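Local atomic coordinates of early 35 kDa protein (Autographa californica nucleopolyhedrovirus, PDB entry 1P35), a protein that inhibits caspases of the infected insect host, thereby blocking apoptosis, and also suppresses the host's antiviral RNA interference. Residues S201-G206 / I293-K298; V196-S201 / S274-V279; T13-C18 / V177-A182; K22-L27 / E169-G174. All blocks are in the same frame, centred on the assembly; numbering follows the deposited sequence.

Interaction 1: residues S201-G206 / I293-K298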
# COMPACT_ATOMS: atom_id res chain seq x y z
N SER A 201 11.80 3.82 22.77
CA SER A 201 12.09 3.93 24.19
C SER A 201 13.32 3.13 24.56
O SER A 201 13.32 2.43 25.58
CB SER A 201 10.90 3.48 25.03
OG SER A 201 9.69 4.00 24.50
N VAL A 202 14.36 3.25 23.73
CA VAL A 202 15.61 2.52 23.97
C VAL A 202 16.85 3.37 24.01
O VAL A 202 16.92 4.37 23.36
CB VAL A 202 15.85 1.36 22.95
CG1 VAL A 202 14.91 0.23 23.29
CG2 VAL A 202 15.60 1.84 21.46
N GLN A 203 17.79 2.97 24.83
CA GLN A 203 19.06 3.67 24.95
C GLN A 203 20.02 3.25 23.84
O GLN A 203 19.99 2.11 23.35
CB GLN A 203 19.70 3.35 26.30
CG GLN A 203 19.01 3.96 27.52
CD GLN A 203 19.68 3.53 28.81
OE1 GLN A 203 20.91 3.57 28.93
NE2 GLN A 203 18.87 3.12 29.78
N PHE A 204 20.88 4.17 23.46
CA PHE A 204 21.89 3.92 22.44
C PHE A 204 22.99 3.02 22.98
O PHE A 204 23.39 3.14 24.14
CB PHE A 204 22.50 5.25 22.02
CG PHE A 204 23.41 5.15 20.85
CD1 PHE A 204 22.92 4.75 19.60
CD2 PHE A 204 24.76 5.49 20.97
CE1 PHE A 204 23.74 4.70 18.49
CE2 PHE A 204 25.60 5.45 19.85
CZ PHE A 204 25.08 5.05 18.61
N ASP A 205 23.47 2.11 22.14
CA ASP A 205 24.59 1.26 22.53
C ASP A 205 25.55 1.24 21.33
O ASP A 205 25.54 0.32 20.49
CB ASP A 205 24.14 -0.16 22.91
CG ASP A 205 25.28 -1.01 23.52
OD1 ASP A 205 26.47 -0.73 23.25
OD2 ASP A 205 24.97 -1.96 24.25
N GLY A 206 26.35 2.30 21.24
CA GLY A 206 27.29 2.45 20.14
C GLY A 206 28.19 1.25 19.98
O GLY A 206 28.38 0.74 18.89
N ILE A 293 20.54 -6.61 22.38
CA ILE A 293 19.89 -6.49 23.69
C ILE A 293 20.15 -5.07 24.19
O ILE A 293 21.32 -4.65 24.28
CB ILE A 293 20.44 -7.64 24.62
CG1 ILE A 293 20.11 -9.00 23.93
CG2 ILE A 293 19.77 -7.62 26.02
CD1 ILE A 293 20.43 -10.30 24.68
N LEU A 294 19.08 -4.31 24.46
CA LEU A 294 19.23 -2.91 24.93
C LEU A 294 18.53 -2.62 26.25
O LEU A 294 17.73 -3.43 26.73
CB LEU A 294 18.65 -1.95 23.87
CG LEU A 294 19.36 -2.17 22.53
CD1 LEU A 294 18.50 -1.66 21.41
CD2 LEU A 294 20.80 -1.56 22.57
N ASN A 295 18.82 -1.45 26.81
CA ASN A 295 18.16 -0.97 28.03
C ASN A 295 17.05 -0.04 27.56
O ASN A 295 17.22 0.72 26.59
CB ASN A 295 19.14 -0.19 28.93
CG ASN A 295 20.20 -1.08 29.57
OD1 ASN A 295 19.87 -2.08 30.19
ND2 ASN A 295 21.46 -0.71 29.42
N THR A 296 15.89 -0.13 28.22
CA THR A 296 14.75 0.72 27.90
C THR A 296 14.96 2.04 28.64
O THR A 296 15.87 2.16 29.46
CB THR A 296 13.43 0.06 28.40
OG1 THR A 296 13.52 -0.24 29.79
CG2 THR A 296 13.22 -1.25 27.71
N ILE A 297 14.16 3.04 28.33
CA ILE A 297 14.24 4.32 29.03
C ILE A 297 13.61 4.07 30.42
O ILE A 297 12.59 3.36 30.52
CB ILE A 297 13.45 5.41 28.26
CG1 ILE A 297 14.02 5.56 26.85
CG2 ILE A 297 13.53 6.73 29.00
CD1 ILE A 297 15.51 5.86 26.79
N LYS A 298 14.19 4.64 31.49
CA LYS A 298 13.69 4.39 32.87
C LYS A 298 12.42 5.07 33.46
O LYS A 298 11.57 4.39 34.06
CB LYS A 298 14.83 4.61 33.89
CG LYS A 298 16.08 3.70 33.78
CD LYS A 298 16.98 4.08 32.60
CE LYS A 298 18.29 3.29 32.59
NZ LYS A 298 18.12 1.81 32.43
O HOH W 1 20.67 0.16 25.55
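Gln203 lies across Asn295 and reaches toward the last residues of the chain. Its CB stands 3.6 Å from Asn295 O, the same oxygen that accepts the Gln203 N-H. One step out, CG touches both that oxygen and Ile297 CD1, the latter at 4.0 Å. CD then rests 3.8 Å from Asn295 CB, the two side chains slanting past each other with their amide planes 37° apart. With chi2 at 177° the chain is extended at this point. At the tip NE2 donates to Thr296 O, but it sits too close to the poorly ordered Lys298 for its place to be certain. Glutamine suits the position because its methylenes can lie against Asn295 and Ile297 while the polar end stays at the partly exposed rim.

The backbones are joined here by a single bridge, Val202 with Thr296, where the loop leading from strand 191-199 to helix 206-215 meets the end of strand 292-295. Gln203 N gives Asn295 O an almost straight bond of 2.9 Å, while Ile297 N approaches Ser201 O from above its carbonyl plane. A water completes the pairing of Gln203 with Asn295, accepting from Asn295 N and donating to Gln203 O. Leu294 supplies the greasy end of the contact: its CD2 lies 3.6 Å from Asp205 CB, and its CD1 faces Val202 CB. The carboxylate of Asp205 turns to other work at the N-cap of helix 206-215, where OD1 receives Gln208 N. Asn295 OD1 is likewise engaged elsewhere, by Lys176 NZ.

Interaction 2: residues V196-S201 / S274-V279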
# COMPACT_ATOMS: atom_id res chain seq x y z
N VAL A 196 14.28 -5.76 8.96
CA VAL A 196 14.22 -4.35 9.32
C VAL A 196 13.50 -4.38 10.67
O VAL A 196 12.69 -5.29 10.93
CB VAL A 196 13.43 -3.44 8.29
CG1 VAL A 196 14.14 -3.43 6.93
CG2 VAL A 196 12.04 -3.96 8.07
N ALA A 197 13.85 -3.44 11.55
CA ALA A 197 13.26 -3.31 12.85
C ALA A 197 13.14 -1.83 13.27
O ALA A 197 13.96 -0.95 12.90
CB ALA A 197 14.07 -4.07 13.89
N TYR A 198 12.08 -1.58 14.02
CA TYR A 198 11.76 -0.29 14.56
C TYR A 198 11.59 -0.58 16.07
O TYR A 198 10.77 -1.42 16.43
CB TYR A 198 10.42 0.22 13.93
CG TYR A 198 9.92 1.52 14.51
CD1 TYR A 198 9.36 1.56 15.79
CD2 TYR A 198 10.01 2.73 13.79
CE1 TYR A 198 8.89 2.74 16.36
CE2 TYR A 198 9.55 3.94 14.33
CZ TYR A 198 8.98 3.93 15.62
OH TYR A 198 8.40 5.07 16.15
N VAL A 199 12.37 0.08 16.95
CA VAL A 199 12.29 -0.18 18.41
C VAL A 199 12.37 1.15 19.13
O VAL A 199 13.33 1.88 18.93
CB VAL A 199 13.45 -1.06 18.94
CG1 VAL A 199 13.17 -1.45 20.40
CG2 VAL A 199 13.66 -2.33 18.07
N ASP A 200 11.36 1.49 19.95
CA ASP A 200 11.36 2.78 20.64
C ASP A 200 11.62 2.67 22.12
O ASP A 200 11.70 1.58 22.65
CB ASP A 200 10.06 3.56 20.39
CG ASP A 200 8.81 2.97 21.07
OD1 ASP A 200 8.90 2.36 22.14
OD2 ASP A 200 7.69 3.18 20.53
N SER A 201 11.80 3.82 22.77
CA SER A 201 12.09 3.93 24.19
C SER A 201 13.32 3.13 24.56
O SER A 201 13.32 2.43 25.58
CB SER A 201 10.90 3.48 25.03
OG SER A 201 9.69 4.00 24.50
N SER A 274 13.94 11.25 19.65
CA SER A 274 12.76 10.42 19.86
C SER A 274 13.05 9.14 20.69
O SER A 274 12.13 8.52 21.25
CB SER A 274 12.13 10.03 18.50
OG SER A 274 13.05 9.31 17.68
N LYS A 275 14.32 8.75 20.78
CA LYS A 275 14.68 7.51 21.50
C LYS A 275 14.27 6.29 20.66
O LYS A 275 13.95 5.22 21.20
CB LYS A 275 13.98 7.40 22.87
CG LYS A 275 14.13 8.61 23.75
CD LYS A 275 15.56 9.06 23.87
CE LYS A 275 15.63 10.41 24.56
NZ LYS A 275 16.95 11.05 24.44
N VAL A 276 14.27 6.47 19.34
CA VAL A 276 13.90 5.41 18.43
C VAL A 276 15.10 4.88 17.65
O VAL A 276 15.96 5.64 17.15
CB VAL A 276 12.81 5.89 17.41
CG1 VAL A 276 12.41 4.73 16.54
CG2 VAL A 276 11.59 6.44 18.15
N LEU A 277 15.11 3.56 17.53
CA LEU A 277 16.15 2.83 16.84
C LEU A 277 15.60 2.23 15.52
O LEU A 277 14.55 1.58 15.52
CB LEU A 277 16.63 1.67 17.72
CG LEU A 277 17.75 0.92 16.96
CD1 LEU A 277 18.99 1.85 16.79
CD2 LEU A 277 18.12 -0.33 17.70
N TYR A 278 16.29 2.45 14.42
CA TYR A 278 15.87 1.86 13.15
C TYR A 278 16.99 0.92 12.75
O TYR A 278 18.19 1.27 12.84
CB TYR A 278 15.71 2.91 12.07
CG TYR A 278 14.76 4.03 12.41
CD1 TYR A 278 15.20 5.11 13.17
CD2 TYR A 278 13.41 4.00 12.00
CE1 TYR A 278 14.33 6.13 13.53
CE2 TYR A 278 12.51 5.02 12.35
CZ TYR A 278 12.98 6.08 13.11
OH TYR A 278 12.11 7.06 13.43
N VAL A 279 16.62 -0.29 12.33
CA VAL A 279 17.63 -1.23 11.93
C VAL A 279 17.29 -1.81 10.57
O VAL A 279 16.12 -2.15 10.30
CB VAL A 279 17.75 -2.39 12.92
CG1 VAL A 279 18.94 -3.26 12.56
CG2 VAL A 279 17.85 -1.89 14.34
O HOH W 2 10.66 6.28 22.16
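Val276 pushes a methyl into the angle formed by two tyrosine rings. Its CG1, anti to the backbone N (chi1 -176°), lies over one face of the Tyr198 ring, 3.9 Å from the centroid, in a CH-pi contact. The same methyl sits above the Tyr278 ring, nearer the rim than the centre. The rings point the same way from their strands with planes almost perpendicular, and Tyr198 CD2 comes within 3.7 Å of Tyr278 CE2. The other branch of Val276, CG2, touches Asp200 CB and Tyr198 OH, each at 4.0 Å. A beta-branched residue suits this corner, since one methyl meets the ring faces while the other reaches Asp200 and the Tyr198 hydroxyl.

Strands 191-199 and 276-282 run antiparallel here, Ala197 with Val279 and Val199 with Leu277 forming hydrogen-bonded pairs on either side of the non-hydrogen-bonded pair Tyr198-Tyr278. Just before the pairing, Lys275 and Val276 both face Asp271 in a G1 beta bulge toward strand 259-271. On the face bearing Ala197, Val199, Leu277 and Val279 the shapes are smaller. Ala197 CB meets Val279 CB at 4.2 Å, and Phe181 packs against both residues, consistent with the small size of the alanine. Val199 CB similarly faces Leu277 CB, while Val202 covers the leucine. Where the strands part, a water accepts from Ser201 N and donates to Ser274 O.

Interaction 3: residues T13-C18 / V177-A182. With PO4 (phosphate ion), chain D; EDO (1,2-ethanediol), chain G.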
# COMPACT_ATOMS: atom_id res chain seq x y z
N THR A 13 11.91 -10.40 7.06
CA THR A 13 11.45 -10.32 8.42
C THR A 13 11.33 -8.84 8.81
O THR A 13 12.23 -8.04 8.57
CB THR A 13 12.43 -11.10 9.37
OG1 THR A 13 12.46 -12.49 8.97
CG2 THR A 13 11.97 -11.04 10.81
N ILE A 14 10.18 -8.49 9.38
CA ILE A 14 9.89 -7.14 9.82
C ILE A 14 9.50 -7.20 11.30
O ILE A 14 8.64 -7.98 11.68
CB ILE A 14 8.73 -6.57 9.00
CG1 ILE A 14 9.09 -6.69 7.50
CG2 ILE A 14 8.52 -5.11 9.31
CD1 ILE A 14 8.03 -6.16 6.56
N ILE A 15 10.11 -6.32 12.10
CA ILE A 15 9.93 -6.32 13.52
C ILE A 15 9.69 -4.95 14.06
O ILE A 15 10.27 -3.98 13.57
CB ILE A 15 11.23 -6.81 14.20
CG1 ILE A 15 11.53 -8.25 13.79
CG2 ILE A 15 11.17 -6.57 15.73
CD1 ILE A 15 12.96 -8.69 14.27
N ARG A 16 8.83 -4.88 15.07
CA ARG A 16 8.57 -3.62 15.76
C ARG A 16 8.38 -3.99 17.21
O ARG A 16 7.71 -4.99 17.54
CB ARG A 16 7.31 -2.91 15.25
CG ARG A 16 7.28 -1.46 15.69
CD ARG A 16 5.93 -0.73 15.44
NE ARG A 16 4.90 -1.32 16.28
CZ ARG A 16 3.62 -0.97 16.28
NH1 ARG A 16 3.18 -0.01 15.47
NH2 ARG A 16 2.79 -1.58 17.12
N ASP A 17 8.98 -3.21 18.11
CA ASP A 17 8.86 -3.47 19.53
C ASP A 17 8.80 -2.09 20.17
O ASP A 17 9.74 -1.32 20.05
CB ASP A 17 10.06 -4.28 20.02
CG ASP A 17 9.95 -4.66 21.48
OD1 ASP A 17 9.94 -3.74 22.32
OD2 ASP A 17 9.90 -5.88 21.80
N CYS A 18 7.68 -1.80 20.83
CA CYS A 18 7.44 -0.50 21.43
C CYS A 18 6.99 -0.60 22.91
O CYS A 18 6.43 -1.62 23.32
CB CYS A 18 6.34 0.24 20.62
SG CYS A 18 6.62 0.50 18.82
N VAL A 177 15.21 -5.04 26.59
CA VAL A 177 14.47 -5.40 25.39
C VAL A 177 15.40 -6.24 24.54
O VAL A 177 16.56 -5.92 24.37
CB VAL A 177 14.15 -4.24 24.46
CG1 VAL A 177 13.08 -4.69 23.45
CG2 VAL A 177 13.78 -3.05 25.23
N ILE A 178 14.89 -7.32 23.99
CA ILE A 178 15.69 -8.16 23.14
C ILE A 178 15.10 -8.08 21.71
O ILE A 178 13.93 -8.38 21.52
CB ILE A 178 15.62 -9.59 23.68
CG1 ILE A 178 16.24 -9.62 25.07
CG2 ILE A 178 16.31 -10.56 22.72
CD1 ILE A 178 16.23 -11.00 25.74
N VAL A 179 15.87 -7.64 20.72
CA VAL A 179 15.37 -7.59 19.35
C VAL A 179 15.88 -8.93 18.83
O VAL A 179 17.06 -9.16 18.72
CB VAL A 179 15.96 -6.46 18.56
CG1 VAL A 179 15.17 -6.31 17.30
CG2 VAL A 179 15.92 -5.13 19.40
N PRO A 180 14.97 -9.83 18.51
CA PRO A 180 15.34 -11.18 18.03
C PRO A 180 15.91 -11.35 16.63
O PRO A 180 15.23 -11.86 15.74
CB PRO A 180 14.04 -11.97 18.25
CG PRO A 180 12.99 -10.95 17.89
CD PRO A 180 13.49 -9.70 18.65
N PHE A 181 17.16 -10.93 16.44
CA PHE A 181 17.79 -11.09 15.13
C PHE A 181 18.42 -12.45 14.94
O PHE A 181 18.59 -12.90 13.81
CB PHE A 181 18.88 -10.02 14.91
CG PHE A 181 18.35 -8.63 14.78
CD1 PHE A 181 17.31 -8.35 13.92
CD2 PHE A 181 18.93 -7.58 15.49
CE1 PHE A 181 16.84 -7.05 13.74
CE2 PHE A 181 18.47 -6.26 15.33
CZ PHE A 181 17.42 -6.00 14.44
N ALA A 182 18.79 -13.13 16.03
CA ALA A 182 19.47 -14.43 15.86
C ALA A 182 18.68 -15.54 15.16
O ALA A 182 17.42 -15.63 15.24
CB ALA A 182 20.00 -14.95 17.25
P PO4 D . -0.46 0.90 16.71
O1 PO4 D . 0.00 -0.03 17.83
O2 PO4 D . -1.97 1.00 16.77
O3 PO4 D . 0.15 2.28 16.89
O4 PO4 D . 0.01 0.33 15.40
C1 EDO G . 5.32 2.10 12.09
O1 EDO G . 4.60 3.29 11.69
C2 EDO G . 5.92 2.24 13.46
O2 EDO G . 4.88 2.29 14.39
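Ile15 approaches the Phe181 ring obliquely, its CD1 4.2 Å from CE1. One face of that ring carries Val179 CG1, set toward the rim. The guanidinium of Arg16, on the other side of strand 10-21, is engaged at its edge instead: phosphate O4 lies in its plane, 3.2 Å from NH1. NH2 reaches phosphate O1, and NH1 also donates to an ethanediol oxygen. Both small molecules probably come from the crystallisation liquor, yet the phosphate is also bound by Lys58 and by Arg79 of the second subunit, while Arg16 NH2 has a salt bridge to Glu26.

No hydrogen bond crosses between the segments; the contact is van der Waals packing, nearly all of it between side chains. Ile15 sends CD1 to Pro180 CG at 4.3 Å, and its other branch, CG2, to Val179 CG1. Branched at CB, it can touch three successive residues of 177-182. The chain holds them in a tight bend: Pro180 is the centre of an inverse gamma turn, with Phe181 N donating to Val179 O at 2.9 Å. Further along, Asp17 and Val177 meet tip to tip. With Asp17 CG anti to the backbone N (chi1 -176°), OD1 comes 3.5 Å from Val177 CG1.

A carboxylate against a valine methyl needs its partners elsewhere: Arg25 forms a salt bridge to OD1 and the Tyr170 hydroxyl bonds to OD2. These bonds would offset the cost of burying Asp17 and probably stabilise its ionised form, while the apolar remainder of the contact depends on shape.

Interaction 4: residues K22-L27 / E169-G174; sequences KQTREL and EYNPIG
Arg25 O accepts the Tyr170 N-H in a nearly straight bond of 2.8 Å. The return bond runs from Arg25 N to Tyr170 O at 2.9 Å, closing an antiparallel hydrogen-bonded pair. Tyr170 holds CG in the crowded position between its backbone N and carbonyl carbon (chi1 61°), and its ring leans back over the partner strand, with CD1 3.2 Å from Arg25 O. The ring and the arginine side chain lie alongside one another, pointing the same way. Tyr170 OH reaches the guanidinium at its edge, 3.6 Å from NE, while Pro172 CG packs against Arg25 CD, the proline crossing the arginine at about a right angle. An arginine suits this place because its methylenes can lie against both the tyrosine and the proline while its far nitrogens reach Asp17, Gln19 and Asp200 O. The tyrosine hydroxyl also bonds to Asp17.

This pairing joins the start of strand 24-33, just after its hairpin with strand 10-21, to the end of strand 164-170. On the opposite face Glu26 and Glu169 form the neighbouring non-hydrogen-bonded pair, their OE2 atoms 4.9 Å apart. Each has its own positive partners, Arg16 and Lys58 for Glu26 and Arg53 for Glu169, which would ease the repulsion. Thr24 CG2 rests against Glu169 OE1 at 3.3 Å. Beyond the paired residues, Gln23 O takes a bond from Asn171 ND2, modelled unusually short, and another from a water that also donates to Pro172 O.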
# COMPACT_ATOMS: atom_id res chain seq x y z
N LYS A 22 4.63 1.83 31.33
CA LYS A 22 5.77 1.63 32.21
C LYS A 22 6.20 0.16 32.41
O LYS A 22 7.38 -0.10 32.69
CB LYS A 22 5.52 2.32 33.58
CG LYS A 22 6.75 2.32 34.50
CD LYS A 22 6.57 3.18 35.76
CE LYS A 22 7.85 3.18 36.63
NZ LYS A 22 7.80 4.15 37.79
N GLN A 23 5.30 -0.82 32.29
CA GLN A 23 5.75 -2.20 32.48
C GLN A 23 5.32 -3.17 31.41
O GLN A 23 5.30 -4.37 31.64
CB GLN A 23 5.29 -2.80 33.80
CG GLN A 23 3.82 -2.88 34.00
CD GLN A 23 3.34 -1.66 34.73
OE1 GLN A 23 4.10 -1.08 35.48
NE2 GLN A 23 2.09 -1.28 34.53
N THR A 24 4.99 -2.63 30.25
CA THR A 24 4.56 -3.47 29.16
C THR A 24 5.16 -2.95 27.87
O THR A 24 5.33 -1.73 27.69
CB THR A 24 3.01 -3.43 29.02
OG1 THR A 24 2.39 -3.57 30.32
CG2 THR A 24 2.55 -4.55 28.08
N ARG A 25 5.49 -3.88 26.98
CA ARG A 25 6.00 -3.51 25.65
C ARG A 25 5.33 -4.47 24.67
O ARG A 25 4.80 -5.52 25.09
CB ARG A 25 7.55 -3.62 25.56
CG ARG A 25 8.33 -2.62 26.41
CD ARG A 25 9.85 -2.77 26.22
NE ARG A 25 10.24 -2.58 24.82
CZ ARG A 25 10.69 -1.42 24.32
NH1 ARG A 25 10.82 -0.36 25.09
NH2 ARG A 25 11.00 -1.32 23.03
N GLU A 26 5.31 -4.10 23.39
CA GLU A 26 4.70 -4.97 22.38
C GLU A 26 5.69 -5.33 21.26
O GLU A 26 6.47 -4.50 20.78
CB GLU A 26 3.45 -4.30 21.78
CG GLU A 26 2.80 -5.12 20.67
CD GLU A 26 1.78 -4.30 19.86
OE1 GLU A 26 2.19 -3.29 19.27
OE2 GLU A 26 0.58 -4.65 19.81
N LEU A 27 5.68 -6.60 20.89
CA LEU A 27 6.50 -7.11 19.85
C LEU A 27 5.60 -7.53 18.69
O LEU A 27 4.66 -8.30 18.89
CB LEU A 27 7.29 -8.34 20.31
CG LEU A 27 8.03 -8.96 19.11
CD1 LEU A 27 9.15 -7.98 18.68
CD2 LEU A 27 8.67 -10.31 19.46
N GLU A 169 1.87 -8.56 23.75
CA GLU A 169 2.43 -7.67 24.75
C GLU A 169 3.13 -8.51 25.80
O GLU A 169 2.71 -9.63 26.12
CB GLU A 169 1.36 -6.83 25.44
CG GLU A 169 0.95 -5.63 24.65
CD GLU A 169 -0.28 -4.97 25.21
OE1 GLU A 169 -0.34 -4.81 26.43
OE2 GLU A 169 -1.17 -4.58 24.43
N TYR A 170 4.22 -7.99 26.32
CA TYR A 170 4.93 -8.71 27.36
C TYR A 170 5.40 -7.70 28.43
O TYR A 170 5.34 -6.45 28.23
CB TYR A 170 6.11 -9.49 26.77
CG TYR A 170 7.16 -8.63 26.08
CD1 TYR A 170 6.88 -7.96 24.91
CD2 TYR A 170 8.45 -8.51 26.62
CE1 TYR A 170 7.87 -7.16 24.27
CE2 TYR A 170 9.44 -7.72 25.99
CZ TYR A 170 9.14 -7.05 24.85
OH TYR A 170 10.04 -6.13 24.39
N ASN A 171 5.84 -8.24 29.56
CA ASN A 171 6.33 -7.46 30.71
C ASN A 171 7.84 -7.67 30.87
O ASN A 171 8.28 -8.62 31.51
CB ASN A 171 5.56 -7.93 31.93
CG ASN A 171 4.10 -7.66 31.78
OD1 ASN A 171 3.27 -8.57 31.78
ND2 ASN A 171 3.77 -6.37 31.59
N PRO A 172 8.64 -6.73 30.36
CA PRO A 172 10.12 -6.77 30.39
C PRO A 172 10.71 -6.95 31.78
O PRO A 172 10.31 -6.27 32.74
CB PRO A 172 10.52 -5.41 29.80
CG PRO A 172 9.29 -5.00 29.01
CD PRO A 172 8.17 -5.42 29.88
N ILE A 173 11.63 -7.88 31.93
CA ILE A 173 12.26 -8.00 33.24
C ILE A 173 13.42 -6.97 33.19
O ILE A 173 14.15 -6.86 32.21
CB ILE A 173 12.82 -9.44 33.51
CG1 ILE A 173 11.69 -10.49 33.69
CG2 ILE A 173 13.74 -9.38 34.67
CD1 ILE A 173 10.40 -10.02 34.50
N GLY A 174 13.52 -6.14 34.23
CA GLY A 174 14.59 -5.16 34.34
C GLY A 174 15.04 -4.15 33.29
O GLY A 174 16.25 -4.03 33.08
O HOH W 3 7.66 -5.09 33.49

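In the fold
Interaction 3 is the buried one, about 6 Å from the chain's centre, and has no hydrogen bond between its segments; interactions 1, 2 and 4 lie farther out, are partly buried and rely on backbone pairing. Strand 10-21 stands between strands 24-33 and 191-199, tying interactions 2, 3 and 4 together, while strand 176-179 pairs with strand 292-295 to join interactions 1 and 3. Interactions 1 and 2 share Ser201, one continuing the other along the chain. Arg25 links interaction 4 to the rest, bonding Asp17 of interaction 3 and Asp200 O of interaction 2. Aromatic and aliphatic shape dominates interaction 2; interaction 4's charged side chains find partners outside it; interaction 1 has a single bridge and a water.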